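Local coordinates for hypothetical protein (Bacteroides fragilis, PDB 4JJA) that is of unknown function but probably acts as an exo-beta-N-acetylmuramidase that trims sugars from peptidoglycan, at residues Ala226-Pro231 with Glu296-Gly301; Val287-Leu292 with Leu304-Asp309; Val241-Gly244 with Pro250-Val253. All coordinates share one frame; numbering follows the deposited sequence. Where two conformers were deposited one is given.

Interaction 1. Residues Ala226-Pro231 with Glu296-Gly301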
loop_
_atom_site.group_PDB
_atom_site.type_symbol
_atom_site.label_atom_id
_atom_site.label_comp_id
_atom_site.label_asym_id
_atom_site.label_seq_id
_atom_site.Cartn_x
_atom_site.Cartn_y
_atom_site.Cartn_z
ATOM N N ALA A 226 -10.652 -1.831 8.216
ATOM C CA ALA A 226 -9.680 -0.739 8.156
ATOM C C ALA A 226 -9.103 -0.676 6.741
ATOM O O ALA A 226 -8.923 0.387 6.186
ATOM C CB ALA A 226 -8.571 -0.991 9.174
ATOM N N ILE A 227 -8.769 -1.824 6.153
ATOM C CA ILE A 227 -8.155 -1.887 4.801
ATOM C C ILE A 227 -9.124 -1.356 3.765
ATOM O O ILE A 227 -8.719 -0.691 2.821
ATOM C CB ILE A 227 -7.633 -3.310 4.514
ATOM C CG1 ILE A 227 -6.408 -3.548 5.413
ATOM C CG2 ILE A 227 -7.301 -3.501 3.004
ATOM C CD1 ILE A 227 -5.910 -4.927 5.466
ATOM N N TYR A 228 -10.400 -1.688 3.889
ATOM C CA TYR A 228 -11.368 -1.191 2.940
ATOM C C TYR A 228 -11.695 0.284 3.085
ATOM O O TYR A 228 -11.997 0.963 2.110
ATOM C CB TYR A 228 -12.653 -2.016 2.974
ATOM C CG TYR A 228 -12.480 -3.475 2.578
ATOM C CD1 TYR A 228 -11.732 -3.843 1.448
ATOM C CD2 TYR A 228 -13.140 -4.477 3.240
ATOM C CE1 TYR A 228 -11.599 -5.155 1.040
ATOM C CE2 TYR A 228 -13.032 -5.813 2.843
ATOM C CZ TYR A 228 -12.273 -6.174 1.757
ATOM O OH TYR A 228 -12.176 -7.482 1.368
ATOM N N LEU A 229 -11.673 0.780 4.318
ATOM C CA LEU A 229 -11.891 2.201 4.596
ATOM C C LEU A 229 -10.677 3.092 4.360
ATOM O O LEU A 229 -10.817 4.284 4.146
ATOM C CB LEU A 229 -12.405 2.375 6.044
ATOM C CG LEU A 229 -13.875 2.015 6.263
ATOM C CD1 LEU A 229 -14.170 1.951 7.761
ATOM C CD2 LEU A 229 -14.770 3.014 5.562
ATOM N N TYR A 230 -9.479 2.494 4.364
ATOM C CA TYR A 230 -8.236 3.194 4.246
ATOM C C TYR A 230 -8.208 4.216 3.090
ATOM O O TYR A 230 -7.738 5.359 3.317
ATOM C CB TYR A 230 -7.087 2.168 4.219
ATOM C CG TYR A 230 -5.693 2.689 4.159
ATOM C CD1 TYR A 230 -5.112 3.369 5.210
ATOM C CD2 TYR A 230 -4.890 2.390 3.086
ATOM C CE1 TYR A 230 -3.809 3.838 5.143
ATOM C CE2 TYR A 230 -3.587 2.839 3.004
ATOM C CZ TYR A 230 -3.053 3.589 4.010
ATOM O OH TYR A 230 -1.746 4.034 3.898
ATOM N N PRO A 231 -8.682 3.857 1.891
ATOM C CA PRO A 231 -8.617 4.861 0.833
ATOM C C PRO A 231 -9.330 6.165 1.127
ATOM O O PRO A 231 -8.898 7.225 0.674
ATOM C CB PRO A 231 -9.284 4.151 -0.370
ATOM C CG PRO A 231 -9.121 2.712 -0.067
ATOM C CD PRO A 231 -9.191 2.546 1.417
ATOM N N GLU A 296 -21.254 -2.272 1.701
ATOM C CA GLU A 296 -21.561 -0.851 1.524
ATOM C C GLU A 296 -20.279 0.006 1.367
ATOM O O GLU A 296 -20.313 0.976 0.611
ATOM C CB GLU A 296 -22.461 -0.276 2.568
ATOM C CG GLU A 296 -21.943 -0.114 3.908
ATOM C CD GLU A 296 -23.094 0.291 4.864
ATOM O OE1 GLU A 296 -23.726 1.347 4.555
ATOM O OE2 GLU A 296 -23.359 -0.465 5.866
ATOM N N ILE A 297 -19.169 -0.441 1.956
ATOM C CA ILE A 297 -17.857 0.254 1.742
ATOM C C ILE A 297 -17.501 0.054 0.250
ATOM O O ILE A 297 -17.105 1.007 -0.439
ATOM C CB ILE A 297 -16.817 -0.244 2.720
ATOM C CG1 ILE A 297 -17.229 0.060 4.187
ATOM C CG2 ILE A 297 -15.450 0.331 2.359
ATOM C CD1 ILE A 297 -16.467 -0.667 5.277
ATOM N N TRP A 298 -17.613 -1.185 -0.256
ATOM C CA TRP A 298 -17.248 -1.476 -1.665
ATOM C C TRP A 298 -18.085 -0.676 -2.630
ATOM O O TRP A 298 -17.606 -0.197 -3.646
ATOM C CB TRP A 298 -17.369 -2.986 -1.980
ATOM C CG TRP A 298 -16.571 -3.865 -1.089
ATOM C CD1 TRP A 298 -15.464 -3.542 -0.364
ATOM C CD2 TRP A 298 -16.858 -5.230 -0.803
ATOM N NE1 TRP A 298 -15.060 -4.620 0.360
ATOM C CE2 TRP A 298 -15.876 -5.686 0.085
ATOM C CE3 TRP A 298 -17.813 -6.139 -1.292
ATOM C CZ2 TRP A 298 -15.835 -6.990 0.561
ATOM C CZ3 TRP A 298 -17.790 -7.430 -0.782
ATOM C CH2 TRP A 298 -16.809 -7.850 0.126
ATOM N N LYS A 299 -19.365 -0.478 -2.304
ATOM C CA LYS A 299 -20.204 0.258 -3.189
ATOM C C LYS A 299 -19.715 1.686 -3.439
ATOM O O LYS A 299 -19.810 2.210 -4.553
ATOM C CB LYS A 299 -21.617 0.289 -2.615
ATOM C CG LYS A 299 -22.639 0.928 -3.556
ATOM C CD LYS A 299 -24.024 0.964 -2.867
ATOM C CE LYS A 299 -24.120 2.055 -1.772
ATOM N NZ LYS A 299 -23.400 1.764 -0.465
ATOM N N LYS A 300 -19.163 2.324 -2.397
ATOM C CA LYS A 300 -18.849 3.733 -2.491
ATOM C C LYS A 300 -17.413 4.037 -2.875
ATOM O O LYS A 300 -17.138 5.166 -3.232
ATOM C CB LYS A 300 -19.185 4.385 -1.125
ATOM C CG LYS A 300 -20.717 4.364 -0.894
ATOM C CD LYS A 300 -21.150 5.249 0.234
ATOM C CE LYS A 300 -22.662 5.237 0.462
ATOM N NZ LYS A 300 -23.067 6.060 1.660
ATOM N N GLY A 301 -16.487 3.079 -2.764
ATOM C CA GLY A 301 -15.096 3.400 -3.144
ATOM C C GLY A 301 -14.586 4.570 -2.343
ATOM O O GLY A 301 -14.890 4.706 -1.164
HETATM O O HOH W 1 -13.274 3.552 1.588
#
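W298 turns the edge of its indole onto the ring of Y228, the two planes standing almost upright to one another at 87° in a T-shaped (edge-to-face) stack. The atom that leads is NE1: it lies over the centre of the phenol ring and comes within 3.4 Å of Y228 CE2, so the polarised N-H edge of the indole faces the pi cloud. A tryptophan suits this place because its edge carries that N-H on a large apolar frame. Beyond NE1, CZ2 continues along the tyrosine as far as OH, 3.8 Å away. The preceding residue, I297, nearer the middle of the contact, makes its tight part. Its CG2, anti to the backbone N, rests 3.5 Å from Y228 O and 3.7 Å from Y228 CB, while the other branch carries CD1 to L229 CG at 3.9 Å. A beta-branched residue can thus meet two neighbours at once. The opposite margin is looser: a water lies 2.9 Å from Y228 O and reaches G301 O only weakly, at 3.4 Å, where positive phi takes the chain out of the helix. W298 itself is partly exposed, and its indole also meets H148 edge-to-face. The axes of segments 226-231 and 296-300 pass 9.9 Å apart at 25°, so their helices form a nearly parallel pair within the C-terminal NamZ region, sealed by aliphatic and aromatic side chains.

Interaction 2. Residues Val287-Leu292 with Leu304-Asp309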
loop_
_atom_site.group_PDB
_atom_site.type_symbol
_atom_site.label_atom_id
_atom_site.label_comp_id
_atom_site.label_asym_id
_atom_site.label_seq_id
_atom_site.Cartn_x
_atom_site.Cartn_y
_atom_site.Cartn_z
ATOM N N VAL A 287 -17.399 10.067 14.480
ATOM C CA VAL A 287 -18.205 9.058 13.810
ATOM C C VAL A 287 -17.526 7.717 13.871
ATOM O O VAL A 287 -16.321 7.616 13.677
ATOM C CB VAL A 287 -18.468 9.452 12.352
ATOM C CG1 VAL A 287 -19.259 8.420 11.618
ATOM C CG2 VAL A 287 -19.198 10.774 12.282
ATOM N N ASN A 288 -18.294 6.686 14.219
ATOM C CA ASN A 288 -17.807 5.301 14.240
ATOM C C ASN A 288 -18.296 4.608 12.961
ATOM O O ASN A 288 -19.493 4.453 12.787
ATOM C CB ASN A 288 -18.354 4.607 15.513
ATOM C CG ASN A 288 -17.859 3.196 15.703
ATOM O OD1 ASN A 288 -17.219 2.631 14.853
ATOM N ND2 ASN A 288 -18.261 2.584 16.828
ATOM N N LEU A 289 -17.361 4.205 12.114
ATOM C CA LEU A 289 -17.638 3.571 10.834
ATOM C C LEU A 289 -17.425 2.078 10.905
ATOM O O LEU A 289 -17.565 1.400 9.881
ATOM C CB LEU A 289 -16.794 4.171 9.687
ATOM C CG LEU A 289 -16.993 5.671 9.496
ATOM C CD1 LEU A 289 -15.899 6.179 8.515
ATOM C CD2 LEU A 289 -18.404 6.023 9.026
ATOM N N SER A 290 -17.113 1.553 12.082
ATOM C CA SER A 290 -16.639 0.165 12.181
ATOM C C SER A 290 -17.720 -0.861 11.951
ATOM O O SER A 290 -17.373 -2.026 11.787
ATOM C CB SER A 290 -15.964 -0.057 13.527
ATOM O OG SER A 290 -16.881 -0.020 14.584
ATOM N N ASN A 291 -18.988 -0.435 11.981
ATOM C CA ASN A 291 -20.112 -1.349 11.756
ATOM C C ASN A 291 -20.711 -1.257 10.349
ATOM O O ASN A 291 -21.708 -1.902 10.029
ATOM C CB ASN A 291 -21.205 -1.151 12.836
ATOM C CG ASN A 291 -20.675 -1.368 14.250
ATOM O OD1 ASN A 291 -20.817 -0.493 15.118
ATOM N ND2 ASN A 291 -19.979 -2.478 14.463
ATOM N N LEU A 292 -20.126 -0.461 9.462
ATOM C CA LEU A 292 -20.491 -0.500 8.049
ATOM C C LEU A 292 -20.198 -1.919 7.548
ATOM O O LEU A 292 -19.195 -2.539 7.937
ATOM C CB LEU A 292 -19.680 0.483 7.220
ATOM C CG LEU A 292 -19.985 1.952 7.406
ATOM C CD1 LEU A 292 -18.992 2.777 6.559
ATOM C CD2 LEU A 292 -21.417 2.337 7.038
ATOM N N LEU A 304 -15.716 10.848 -0.143
ATOM C CA LEU A 304 -15.369 12.149 0.418
ATOM C C LEU A 304 -16.346 12.667 1.443
ATOM O O LEU A 304 -16.123 13.728 2.009
ATOM C CB LEU A 304 -15.148 13.181 -0.686
ATOM C CG LEU A 304 -14.075 12.907 -1.698
ATOM C CD1 LEU A 304 -14.103 13.942 -2.807
ATOM C CD2 LEU A 304 -12.674 12.821 -1.024
ATOM N N ASP A 305 -17.416 11.927 1.717
ATOM C CA ASP A 305 -18.394 12.378 2.705
ATOM C C ASP A 305 -17.754 12.719 4.033
ATOM O O ASP A 305 -18.189 13.655 4.727
ATOM C CB ASP A 305 -19.501 11.317 2.956
ATOM C CG ASP A 305 -20.557 11.208 1.871
ATOM O OD1 ASP A 305 -20.636 12.063 1.002
ATOM O OD2 ASP A 305 -21.353 10.230 1.940
ATOM N N TYR A 306 -16.793 11.882 4.461
ATOM C CA TYR A 306 -16.262 12.024 5.785
ATOM C C TYR A 306 -15.419 13.296 5.891
ATOM O O TYR A 306 -15.544 14.083 6.846
ATOM C CB TYR A 306 -15.425 10.777 6.145
ATOM C CG TYR A 306 -16.131 9.471 5.826
ATOM C CD1 TYR A 306 -17.406 9.226 6.287
ATOM C CD2 TYR A 306 -15.510 8.478 5.096
ATOM C CE1 TYR A 306 -18.077 8.023 5.975
ATOM C CE2 TYR A 306 -16.166 7.271 4.793
ATOM C CZ TYR A 306 -17.459 7.062 5.230
ATOM O OH TYR A 306 -18.064 5.843 4.965
ATOM N N LEU A 307 -14.539 13.498 4.925
ATOM C CA LEU A 307 -13.721 14.660 4.877
ATOM C C LEU A 307 -14.557 15.971 4.840
ATOM O O LEU A 307 -14.275 16.934 5.542
ATOM C CB LEU A 307 -12.826 14.471 3.652
ATOM C CG LEU A 307 -11.756 15.508 3.438
ATOM C CD1 LEU A 307 -10.660 15.430 4.488
ATOM C CD2 LEU A 307 -11.144 15.348 2.082
ATOM N N ILE A 308 -15.590 15.939 4.010
ATOM C CA ILE A 308 -16.449 17.107 3.848
ATOM C C ILE A 308 -17.210 17.388 5.131
ATOM O O ILE A 308 -17.362 18.542 5.564
ATOM C CB ILE A 308 -17.345 16.909 2.608
ATOM C CG1 ILE A 308 -16.492 16.941 1.339
ATOM C CG2 ILE A 308 -18.540 17.914 2.584
ATOM C CD1 ILE A 308 -17.232 16.575 0.058
ATOM N N ASP A 309 -17.691 16.330 5.774
ATOM C CA ASP A 309 -18.363 16.476 7.050
ATOM C C ASP A 309 -17.488 17.164 8.087
ATOM O O ASP A 309 -17.917 18.121 8.741
ATOM C CB ASP A 309 -18.790 15.082 7.532
ATOM C CG ASP A 309 -19.487 15.084 8.871
ATOM O OD1 ASP A 309 -20.460 15.832 8.975
ATOM O OD2 ASP A 309 -19.136 14.292 9.721
#
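L289 reaches toward Y306 from just past the end of strand 284-288, and its isobutyl group meets the tyrosine ring over one face. Followed outward, CB leans on L229 of helix 224-233. CG, set anti to the carbonyl carbon (chi1 -58°), then divides the chain into two methyls. CD1 sits above the centre of the Y306 ring, 3.7 Å from the centroid and only 11° off its normal, a clear CH-pi contact. CD2 spreads over the rim, 3.7 Å from Y306 CE1 and slightly farther from CZ. A leucine suits the spot because its forked end can cover both centre and rim. L292, the last residue of the type I turn that starts at L289, adds CD1 at 3.6 Å from Y306 OH. Ahead of that turn N288 OD1 accepts from both S290 N and S290 OG, an Asx turn that fixes the bend. At the other margin V287 CG2 approaches D309 OD2 only loosely, at 4.4 Å. Between the two segments the chemistry is therefore dispersion and CH-pi attraction, which depends on the fit of methyl to ring, while the one carboxylate oxygen at the margin, D309 OD2, has its hydrogen bonds from the hydroxyls of Y254 and Y262.

Interaction 3. Residues Val241-Gly244 with Pro250-Val253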
loop_
_atom_site.group_PDB
_atom_site.type_symbol
_atom_site.label_atom_id
_atom_site.label_comp_id
_atom_site.label_asym_id
_atom_site.label_seq_id
_atom_site.Cartn_x
_atom_site.Cartn_y
_atom_site.Cartn_z
ATOM N N VAL A 241 -7.665 15.931 11.906
ATOM C CA VAL A 241 -8.678 15.002 12.415
ATOM C C VAL A 241 -8.003 13.670 12.752
ATOM O O VAL A 241 -7.199 13.158 11.984
ATOM C CB VAL A 241 -9.796 14.806 11.364
ATOM C CG1 VAL A 241 -10.784 13.800 11.788
ATOM C CG2 VAL A 241 -10.457 16.132 11.047
ATOM N N SER A 242 -8.342 13.094 13.903
ATOM C CA SER A 242 -7.887 11.756 14.243
ATOM C C SER A 242 -8.695 10.724 13.439
ATOM O O SER A 242 -9.927 10.835 13.326
ATOM C CB SER A 242 -8.096 11.453 15.746
ATOM O OG SER A 242 -7.801 10.073 16.033
ATOM N N LEU A 243 -7.994 9.677 12.995
ATOM C CA LEU A 243 -8.628 8.554 12.335
ATOM C C LEU A 243 -8.543 7.293 13.197
ATOM O O LEU A 243 -8.707 6.155 12.710
ATOM C CB LEU A 243 -8.081 8.356 10.926
ATOM C CG LEU A 243 -6.574 8.269 10.748
ATOM C CD1 LEU A 243 -5.967 6.965 11.253
ATOM C CD2 LEU A 243 -6.223 8.442 9.261
ATOM N N GLY A 244 -8.291 7.489 14.498
ATOM C CA GLY A 244 -8.348 6.369 15.434
ATOM C C GLY A 244 -7.048 5.700 15.783
ATOM O O GLY A 244 -7.072 4.681 16.490
ATOM N N PRO A 250 -8.558 1.791 14.663
ATOM C CA PRO A 250 -7.823 2.643 13.715
ATOM C C PRO A 250 -8.338 2.487 12.305
ATOM O O PRO A 250 -8.652 1.408 11.845
ATOM C CB PRO A 250 -6.385 2.165 13.842
ATOM C CG PRO A 250 -6.513 0.754 14.262
ATOM C CD PRO A 250 -7.724 0.711 15.200
ATOM N N PHE A 251 -8.429 3.625 11.620
ATOM C CA PHE A 251 -8.946 3.718 10.257
ATOM C C PHE A 251 -10.410 3.368 10.130
ATOM O O PHE A 251 -10.920 3.279 9.016
ATOM C CB PHE A 251 -8.097 2.988 9.209
ATOM C CG PHE A 251 -6.762 3.644 8.980
ATOM C CD1 PHE A 251 -6.641 4.727 8.144
ATOM C CD2 PHE A 251 -5.655 3.215 9.643
ATOM C CE1 PHE A 251 -5.428 5.337 7.976
ATOM C CE2 PHE A 251 -4.459 3.825 9.454
ATOM C CZ PHE A 251 -4.336 4.895 8.656
ATOM N N GLN A 252 -11.129 3.298 11.257
ATOM C CA GLN A 252 -12.533 2.912 11.253
ATOM C C GLN A 252 -13.427 3.915 11.955
ATOM O O GLN A 252 -14.604 3.673 12.165
ATOM C CB GLN A 252 -12.704 1.530 11.880
ATOM C CG GLN A 252 -11.980 0.408 11.139
ATOM C CD GLN A 252 -11.671 -0.749 12.041
ATOM O OE1 GLN A 252 -12.538 -1.612 12.224
ATOM N NE2 GLN A 252 -10.503 -0.749 12.671
ATOM N N VAL A 253 -12.830 5.045 12.361
ATOM C CA VAL A 253 -13.494 6.165 13.029
ATOM C C VAL A 253 -12.872 7.463 12.542
ATOM O O VAL A 253 -11.754 7.442 11.986
ATOM C CB VAL A 253 -13.381 6.049 14.578
ATOM C CG1 VAL A 253 -13.888 4.719 15.135
ATOM C CG2 VAL A 253 -11.928 6.311 15.003
#
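An ST turn shapes one side of this buried loop-to-loop contact: S242 OG accepts from G244 N at 3.0 Å, curling the chain so that the carbonyl of L243 faces residues 250-253. That carbonyl takes the one hydrogen bond between the segments, from F251 N at 2.8 Å, the donor approaching almost in line with the C=O bond. Glycine suits position 244, whose backbone angles would jam a side chain against the preceding carbonyl; with no CB on G244, V253 CG2 comes to 3.6 Å from G244 CA. Beside the backbone bond, the side chains of L243 and F251 run alongside each other in the same direction. L243 has CG placed between its backbone N and carbonyl carbon (chi1 52°), which brings CD1 over the centre of the F251 ring, 3.7 Å from the centroid and 10° off the normal, a CH-pi contact. The second methyl, CD2, closes on the rim at F251 CE1, 3.5 Å away. A CA-H...O contact from L243 CA to V253 O, 3.3 Å, joins the backbones farther along. Within 250-253, Q252 NE2 bonds to P250 O, bracing the bend. F251 also meets Y230 of helix 224-233 edge-to-face and lies near a bound glycerol, probably from crystallisation. L243 and F251 both rest on I233 of that helix, V253 begins strand 253-256, and V241 lies against helix 305-314.

All three contacts lie in the C-terminal NamZ region, on one side of the chain's centre, and helix 224-233 binds them together. The centres of interactions 1 and 2 are about 10 Å apart, those of 2 and 3 about 9 Å, and those of 1 and 3 about 14 Å. Interaction 3 closes first along the chain, between the two segments of interaction 1, whereas interactions 1 and 2 interleave. Strand 253-256 pairs antiparallel with strand 284-288, and Q252 and L289 are joined by backbone hydrogen bonding, so interactions 2 and 3 meet at this sheet. Helix 224-233 thus joins the two buried contacts, 1 and 3, and interaction 2 extends this packing toward the surface.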